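Local coordinates for pyoverdine synthetase F (Pseudomonas aeruginosa PAO1, PDB 6CUL), which is probably a biosynthetic enzyme with an alpha/beta fold, built round a mixed, mainly parallel sheet with helices packed against it, at residues Trp86-Pro89 and Ala90-Val94; Tyr32-Val36 and Leu37-Val41; Thr98-Asp101 and Leu102-Ser105. All coordinates share one frame; numbering follows the deposited sequence.

Interaction 1. Residues Trp86-Pro89 and Ala90-Val94; sequences WFYP and ADLQV
P89 and L92 are the ends of a type I beta turn, with A90 and D91 at its corners. The turn closes by one backbone hydrogen bond, from L92 N to P89 O at 2.7 Å. The bond is bent (143° at the hydrogen), and the donor is tilted 29° out of the carbonyl plane. Just before the turn, the Y88 ring packs against L92, the last residue of the turn; the two lie at a slant. Y88 CD1 is 4.1 Å from L92 CB, and Y88 CB is as far from L92 CD2. W86 reaches the first corner of the turn, A90. Its CG is anti to the backbone N (chi1 -165°), and its CD1 reaches A90 CA at 3.8 Å. On the exposed outside, D91 OD1 sits 3.5 Å from P89 CB. F87 turns its end away from the turn. Its CD1 lies over one face of the W86 ring, offset toward the rim. The polar ends of W86 and Y88 look outside the turn: W86 NE1 and Y88 OH both hydrogen-bond N100 OD1. This one oxygen therefore holds both rings. The loop runs between helix 67-72 and strand 103-105. P89, Y88 and L92 pack on E38 of helix 36-46, F87 packs on helix 12-17, and W86 and Y88 touch L103 of strand 103-105.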
loop_
_atom_site.group_PDB
_atom_site.type_symbol
_atom_site.label_atom_id
_atom_site.label_comp_id
_atom_site.label_asym_id
_atom_site.label_seq_id
_atom_site.Cartn_x
_atom_site.Cartn_y
_atom_site.Cartn_z
ATOM N N TRP A 86 15.050 6.525 -6.519
ATOM C CA TRP A 86 13.782 6.125 -7.109
ATOM C C TRP A 86 13.147 5.076 -6.222
ATOM O O TRP A 86 13.808 4.455 -5.490
ATOM C CB TRP A 86 13.955 5.657 -8.557
ATOM C CG TRP A 86 12.705 5.544 -9.374
ATOM C CD1 TRP A 86 12.319 4.492 -10.025
ATOM C CD2 TRP A 86 11.668 6.517 -9.537
ATOM N NE1 TRP A 86 11.144 4.701 -10.619
ATOM C CE2 TRP A 86 10.705 5.945 -10.328
ATOM C CE3 TRP A 86 11.476 7.819 -9.109
ATOM C CZ2 TRP A 86 9.594 6.612 -10.727
ATOM C CZ3 TRP A 86 10.375 8.458 -9.495
ATOM C CH2 TRP A 86 9.456 7.868 -10.297
ATOM N N PHE A 87 11.859 4.875 -6.360
ATOM C CA PHE A 87 11.088 3.909 -5.548
ATOM C C PHE A 87 11.450 2.401 -5.611
ATOM O O PHE A 87 11.017 1.652 -4.820
ATOM C CB PHE A 87 9.604 4.081 -5.837
ATOM C CG PHE A 87 9.105 5.428 -5.576
ATOM C CD1 PHE A 87 9.255 6.407 -6.484
ATOM C CD2 PHE A 87 8.514 5.717 -4.425
ATOM C CE1 PHE A 87 8.827 7.665 -6.253
ATOM C CE2 PHE A 87 8.078 6.960 -4.171
ATOM C CZ PHE A 87 8.240 7.944 -5.087
ATOM N N TYR A 88 12.151 2.074 -6.643
ATOM C CA TYR A 88 12.660 0.810 -7.027
ATOM C C TYR A 88 13.769 1.117 -8.047
ATOM O O TYR A 88 13.910 2.218 -8.480
ATOM C CB TYR A 88 11.554 -0.099 -7.612
ATOM C CG TYR A 88 10.743 0.509 -8.706
ATOM C CD1 TYR A 88 11.280 0.748 -9.911
ATOM C CD2 TYR A 88 9.463 0.872 -8.514
ATOM C CE1 TYR A 88 10.560 1.312 -10.897
ATOM C CE2 TYR A 88 8.741 1.435 -9.484
ATOM C CZ TYR A 88 9.308 1.655 -10.682
ATOM O OH TYR A 88 8.604 2.216 -11.685
ATOM N N PRO A 89 14.568 0.141 -8.417
ATOM C CA PRO A 89 15.544 0.581 -9.387
ATOM C C PRO A 89 14.884 0.973 -10.673
ATOM O O PRO A 89 14.256 0.150 -11.219
ATOM C CB PRO A 89 16.362 -0.645 -9.609
ATOM C CG PRO A 89 16.235 -1.402 -8.391
ATOM C CD PRO A 89 14.888 -1.163 -7.877
ATOM N N ALA A 90 15.211 2.118 -11.215
ATOM C CA ALA A 90 14.618 2.644 -12.436
ATOM C C ALA A 90 14.705 1.676 -13.600
ATOM O O ALA A 90 13.888 1.741 -14.487
ATOM C CB ALA A 90 15.269 3.926 -12.810
ATOM N N ASP A 91 15.637 0.762 -13.530
ATOM C CA ASP A 91 15.739 -0.234 -14.538
ATOM C C ASP A 91 14.881 -1.518 -14.288
ATOM O O ASP A 91 14.969 -2.397 -15.076
ATOM C CB ASP A 91 17.202 -0.535 -14.745
ATOM C CG ASP A 91 17.850 -1.040 -13.537
ATOM O OD1 ASP A 91 17.131 -1.679 -12.813
ATOM O OD2 ASP A 91 19.042 -0.838 -13.297
ATOM N N LEU A 92 13.999 -1.565 -13.307
ATOM C CA LEU A 92 13.329 -2.801 -13.025
ATOM C C LEU A 92 12.494 -3.326 -14.166
ATOM O O LEU A 92 11.855 -2.566 -14.828
ATOM C CB LEU A 92 12.489 -2.658 -11.758
ATOM C CG LEU A 92 11.934 -3.899 -11.075
ATOM C CD1 LEU A 92 13.004 -4.958 -10.996
ATOM C CD2 LEU A 92 11.394 -3.584 -9.711
ATOM N N GLN A 93 12.444 -4.641 -14.313
ATOM C CA GLN A 93 11.645 -5.285 -15.355
ATOM C C GLN A 93 10.547 -6.170 -14.777
ATOM O O GLN A 93 10.806 -6.931 -13.906
ATOM C CB GLN A 93 12.505 -6.190 -16.208
ATOM C CG GLN A 93 13.962 -5.795 -16.325
ATOM C CD GLN A 93 14.753 -6.043 -15.063
ATOM O OE1 GLN A 93 14.206 -6.075 -13.966
ATOM N NE2 GLN A 93 16.045 -6.192 -15.215
ATOM N N VAL A 94 9.319 -6.059 -15.237
ATOM C CA VAL A 94 8.312 -6.974 -14.750
ATOM C C VAL A 94 7.833 -7.767 -15.928
ATOM O O VAL A 94 7.292 -7.163 -16.819
ATOM C CB VAL A 94 7.069 -6.291 -14.161
ATOM C CG1 VAL A 94 6.536 -5.230 -15.085
ATOM C CG2 VAL A 94 5.992 -7.308 -13.875
#

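Interaction 2. Residues Tyr32-Val36 and Leu37-Val41; sequences YMKSV and LESLV
Y32 and E38 meet because both side chains leave with CG anti to the backbone N (chi1 172° and -167°), and E38 is extended beyond CG. The two side chains cross at about a right angle, and the hydroxyl meets the carboxylate. Y32 OH donates to E38 OE1 at 2.9 Å and uses the syn lone pair of that oxygen. OE1 lies in the plane of the ring at its edge, while the carboxylate is turned 85° from the ring. K34 also runs across E38 at about a right angle. K34 CG is 3.6 Å from both E38 CB and E38 OE1, so the lysine's methylene chain lies against the glutamate. The amine of K34 goes on to a salt bridge with E42 instead, one turn further along. S35 is the N-cap of the helix. Its OG takes the bond from E38 N at 3.0 Å and so satisfies an amide of the first turn. The S35 carbonyl follows suit: S39 N bonds S35 O at 3.2 Å, and the next helical bond runs from L40 N to V36 O. The contact is buried in the short loop from strand 29-32 into helix 36-46. V36, S39 and L40 pack on helix 248-271, and L37 packs on strands 6-9 and 55-60.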
loop_
_atom_site.group_PDB
_atom_site.type_symbol
_atom_site.label_atom_id
_atom_site.label_comp_id
_atom_site.label_asym_id
_atom_site.label_seq_id
_atom_site.Cartn_x
_atom_site.Cartn_y
_atom_site.Cartn_z
ATOM N N TYR A 32 17.621 -2.780 2.898
ATOM C CA TYR A 32 16.997 -2.099 1.793
ATOM C C TYR A 32 15.484 -2.136 1.933
ATOM O O TYR A 32 14.921 -3.165 1.991
ATOM C CB TYR A 32 17.443 -2.737 0.487
ATOM C CG TYR A 32 16.735 -2.243 -0.722
ATOM C CD1 TYR A 32 17.100 -1.074 -1.350
ATOM C CD2 TYR A 32 15.718 -2.941 -1.226
ATOM C CE1 TYR A 32 16.451 -0.639 -2.434
ATOM C CE2 TYR A 32 15.068 -2.514 -2.304
ATOM C CZ TYR A 32 15.442 -1.368 -2.913
ATOM O OH TYR A 32 14.705 -1.042 -3.966
HETATM N N MSE A 33 14.837 -0.990 1.977
HETATM C CA MSE A 33 13.392 -0.925 2.167
HETATM C C MSE A 33 12.716 -1.140 0.868
HETATM O O MSE A 33 12.440 -0.210 0.166
HETATM C CB MSE A 33 12.968 0.420 2.716
HETATM C CG MSE A 33 11.534 0.585 3.150
HETATM SE SE MSE A 33 10.859 -0.667 4.437
HETATM C CE MSE A 33 11.259 0.258 6.033
ATOM N N LYS A 34 12.506 -2.389 0.525
ATOM C CA LYS A 34 11.927 -2.773 -0.719
ATOM C C LYS A 34 10.478 -2.421 -0.706
ATOM O O LYS A 34 9.874 -2.515 0.298
ATOM C CB LYS A 34 12.096 -4.267 -0.897
ATOM C CG LYS A 34 11.710 -4.844 -2.224
ATOM C CD LYS A 34 11.608 -6.325 -2.133
ATOM C CE LYS A 34 12.933 -7.034 -2.304
ATOM N NZ LYS A 34 12.906 -8.505 -2.311
ATOM N N SER A 35 9.964 -1.981 -1.824
ATOM C CA SER A 35 8.590 -1.684 -1.947
ATOM C C SER A 35 7.713 -2.885 -2.119
ATOM O O SER A 35 8.145 -3.942 -2.385
ATOM C CB SER A 35 8.349 -0.736 -3.069
ATOM O OG SER A 35 8.449 -1.331 -4.276
ATOM N N VAL A 36 6.448 -2.679 -1.885
ATOM C CA VAL A 36 5.460 -3.691 -2.100
ATOM C C VAL A 36 5.403 -4.093 -3.561
ATOM O O VAL A 36 5.235 -5.218 -3.827
ATOM C CB VAL A 36 4.108 -3.252 -1.644
ATOM C CG1 VAL A 36 3.085 -4.278 -1.971
ATOM C CG2 VAL A 36 4.126 -3.016 -0.180
ATOM N N LEU A 37 5.492 -3.151 -4.477
ATOM C CA LEU A 37 5.524 -3.436 -5.876
ATOM C C LEU A 37 6.767 -4.200 -6.288
ATOM O O LEU A 37 6.693 -5.077 -7.043
ATOM C CB LEU A 37 5.377 -2.157 -6.670
ATOM C CG LEU A 37 5.205 -2.251 -8.174
ATOM C CD1 LEU A 37 3.892 -2.870 -8.488
ATOM C CD2 LEU A 37 5.345 -0.932 -8.897
ATOM N N GLU A 38 7.903 -3.858 -5.750
ATOM C CA GLU A 38 9.113 -4.586 -6.077
ATOM C C GLU A 38 9.008 -6.036 -5.653
ATOM O O GLU A 38 9.452 -6.869 -6.352
ATOM C CB GLU A 38 10.354 -3.960 -5.495
ATOM C CG GLU A 38 11.591 -4.534 -6.099
ATOM C CD GLU A 38 12.804 -3.745 -5.825
ATOM O OE1 GLU A 38 12.747 -2.880 -5.024
ATOM O OE2 GLU A 38 13.826 -3.975 -6.419
ATOM N N SER A 39 8.427 -6.286 -4.509
ATOM C CA SER A 39 8.249 -7.610 -4.114
ATOM C C SER A 39 7.316 -8.357 -5.059
ATOM O O SER A 39 7.583 -9.453 -5.316
ATOM C CB SER A 39 7.802 -7.731 -2.669
ATOM O OG SER A 39 8.266 -8.910 -2.194
ATOM N N LEU A 40 6.231 -7.749 -5.483
ATOM C CA LEU A 40 5.275 -8.290 -6.434
ATOM C C LEU A 40 5.866 -8.514 -7.803
ATOM O O LEU A 40 5.552 -9.434 -8.427
ATOM C CB LEU A 40 4.037 -7.433 -6.500
ATOM C CG LEU A 40 2.820 -7.866 -7.218
ATOM C CD1 LEU A 40 2.342 -9.138 -6.634
ATOM C CD2 LEU A 40 1.745 -6.839 -7.112
ATOM N N VAL A 41 6.701 -7.620 -8.231
ATOM C CA VAL A 41 7.419 -7.797 -9.477
ATOM C C VAL A 41 8.323 -9.028 -9.381
ATOM O O VAL A 41 8.284 -9.832 -10.217
ATOM C CB VAL A 41 8.170 -6.531 -9.879
ATOM C CG1 VAL A 41 9.162 -6.802 -10.969
ATOM C CG2 VAL A 41 7.197 -5.477 -10.294
#

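Interaction 3. Residues Thr98-Asp101 and Leu102-Ser105; sequences TLND and LLLS
N100 and L103 lie side by side and their side chains point the same way. Both carry CG anti to the carbonyl carbon (chi1 -74° and -71°), which sends the two groups out together. N100 OD1 comes within 4.1 Å of L103 CD1, and L103 CG rests 3.6 Å from N100 O. N100 OD1 has its polar partners in W86 and Y88. L102 has its CB 3.5 Å from L99 O, beside the turn, with CG a little further off. Two backbone bonds hold these pairs in place. L102 N donates to L99 O at 2.9 Å. L103 N donates to N100 O at 3.3 Å and is nearly straight at the hydrogen (175°). In both, the donor stands well above the carbonyl plane. A third bond of the same spacing, D101 N to T98 O, is weak. Backbone hydrogen bonds of L102 and L104 with V58, and of L104 with Y60, join the segment to the parallel strand 55-60. Bonds that link residues three apart are those of a short 3-10 turn. Here the turn leads straight into strand 103-105, an outermost strand of the mixed sheet.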
loop_
_atom_site.group_PDB
_atom_site.type_symbol
_atom_site.label_atom_id
_atom_site.label_comp_id
_atom_site.label_asym_id
_atom_site.label_seq_id
_atom_site.Cartn_x
_atom_site.Cartn_y
_atom_site.Cartn_z
ATOM N N THR A 98 9.362 -3.077 -19.083
ATOM C CA THR A 98 10.080 -2.126 -18.274
ATOM C C THR A 98 9.077 -1.693 -17.234
ATOM O O THR A 98 8.031 -1.317 -17.592
ATOM C CB THR A 98 10.485 -0.931 -19.134
ATOM O OG1 THR A 98 11.300 -1.356 -20.199
ATOM C CG2 THR A 98 11.200 0.018 -18.385
ATOM N N LEU A 99 9.391 -1.756 -15.951
ATOM C CA LEU A 99 8.402 -1.411 -14.948
ATOM C C LEU A 99 7.942 0.019 -14.992
ATOM O O LEU A 99 6.771 0.269 -14.814
ATOM C CB LEU A 99 8.840 -1.780 -13.553
ATOM C CG LEU A 99 7.966 -1.313 -12.444
ATOM C CD1 LEU A 99 6.818 -2.230 -12.129
ATOM C CD2 LEU A 99 8.783 -1.246 -11.232
ATOM N N ASN A 100 8.887 0.905 -15.242
ATOM C CA ASN A 100 8.615 2.349 -15.364
ATOM C C ASN A 100 7.650 2.721 -16.477
ATOM O O ASN A 100 6.886 3.616 -16.341
ATOM C CB ASN A 100 9.887 3.126 -15.462
ATOM C CG ASN A 100 10.578 3.194 -14.164
ATOM O OD1 ASN A 100 10.093 3.829 -13.288
ATOM N ND2 ASN A 100 11.677 2.502 -14.018
ATOM N N ASP A 101 7.644 1.945 -17.522
ATOM C CA ASP A 101 6.725 2.111 -18.559
ATOM C C ASP A 101 5.308 1.871 -18.085
ATOM O O ASP A 101 4.468 2.226 -18.768
ATOM C CB ASP A 101 7.077 1.224 -19.728
ATOM C CG ASP A 101 8.472 1.453 -20.263
ATOM O OD1 ASP A 101 9.180 2.367 -19.936
ATOM O OD2 ASP A 101 8.882 0.652 -21.025
ATOM N N LEU A 102 5.053 1.239 -16.984
ATOM C CA LEU A 102 3.668 1.080 -16.556
ATOM C C LEU A 102 3.082 2.133 -15.631
ATOM O O LEU A 102 2.007 1.978 -15.251
ATOM C CB LEU A 102 3.446 -0.275 -15.924
ATOM C CG LEU A 102 3.812 -1.514 -16.675
ATOM C CD1 LEU A 102 3.948 -2.665 -15.728
ATOM C CD2 LEU A 102 2.791 -1.791 -17.721
ATOM N N LEU A 103 3.802 3.146 -15.277
ATOM C CA LEU A 103 3.273 4.140 -14.421
ATOM C C LEU A 103 2.141 4.952 -15.058
ATOM O O LEU A 103 2.283 5.374 -16.191
ATOM C CB LEU A 103 4.399 5.065 -14.052
ATOM C CG LEU A 103 5.443 4.500 -13.111
ATOM C CD1 LEU A 103 6.448 5.548 -12.754
ATOM C CD2 LEU A 103 4.774 3.986 -11.893
ATOM N N LEU A 104 1.058 5.164 -14.328
ATOM C CA LEU A 104 -0.089 5.947 -14.745
ATOM C C LEU A 104 -0.538 6.910 -13.686
ATOM O O LEU A 104 -0.589 6.547 -12.551
ATOM C CB LEU A 104 -1.286 5.057 -14.961
ATOM C CG LEU A 104 -1.292 4.222 -16.193
ATOM C CD1 LEU A 104 -2.568 3.454 -16.321
ATOM C CD2 LEU A 104 -1.166 5.163 -17.327
ATOM N N SER A 105 -0.900 8.122 -14.044
ATOM C CA SER A 105 -1.382 9.006 -13.055
ATOM C C SER A 105 -2.827 9.259 -13.327
ATOM O O SER A 105 -3.155 9.627 -14.425
ATOM C CB SER A 105 -0.678 10.330 -13.040
ATOM O OG SER A 105 -0.917 11.003 -11.822
#

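How the interactions relate
From the N terminus, interaction 2 comes first and starts helix 36-46. Interaction 1 follows in the long loop after helix 67-72. Interaction 3 ends that loop at strand 103-105. Each closes only a local turn. The three are in series, so none nests in or crosses another. In space they meet. Interaction 2 touches interaction 1 further along the helix too, where V41 packs on V94. Interactions 1 and 3 share a probable backbone hydrogen bond, L99 N to L92 O at 2.8 Å. L99 of interaction 3 reaches L37 and V41 of interaction 2. Together they tie helix 36-46 and the loop to the edge of the main sheet.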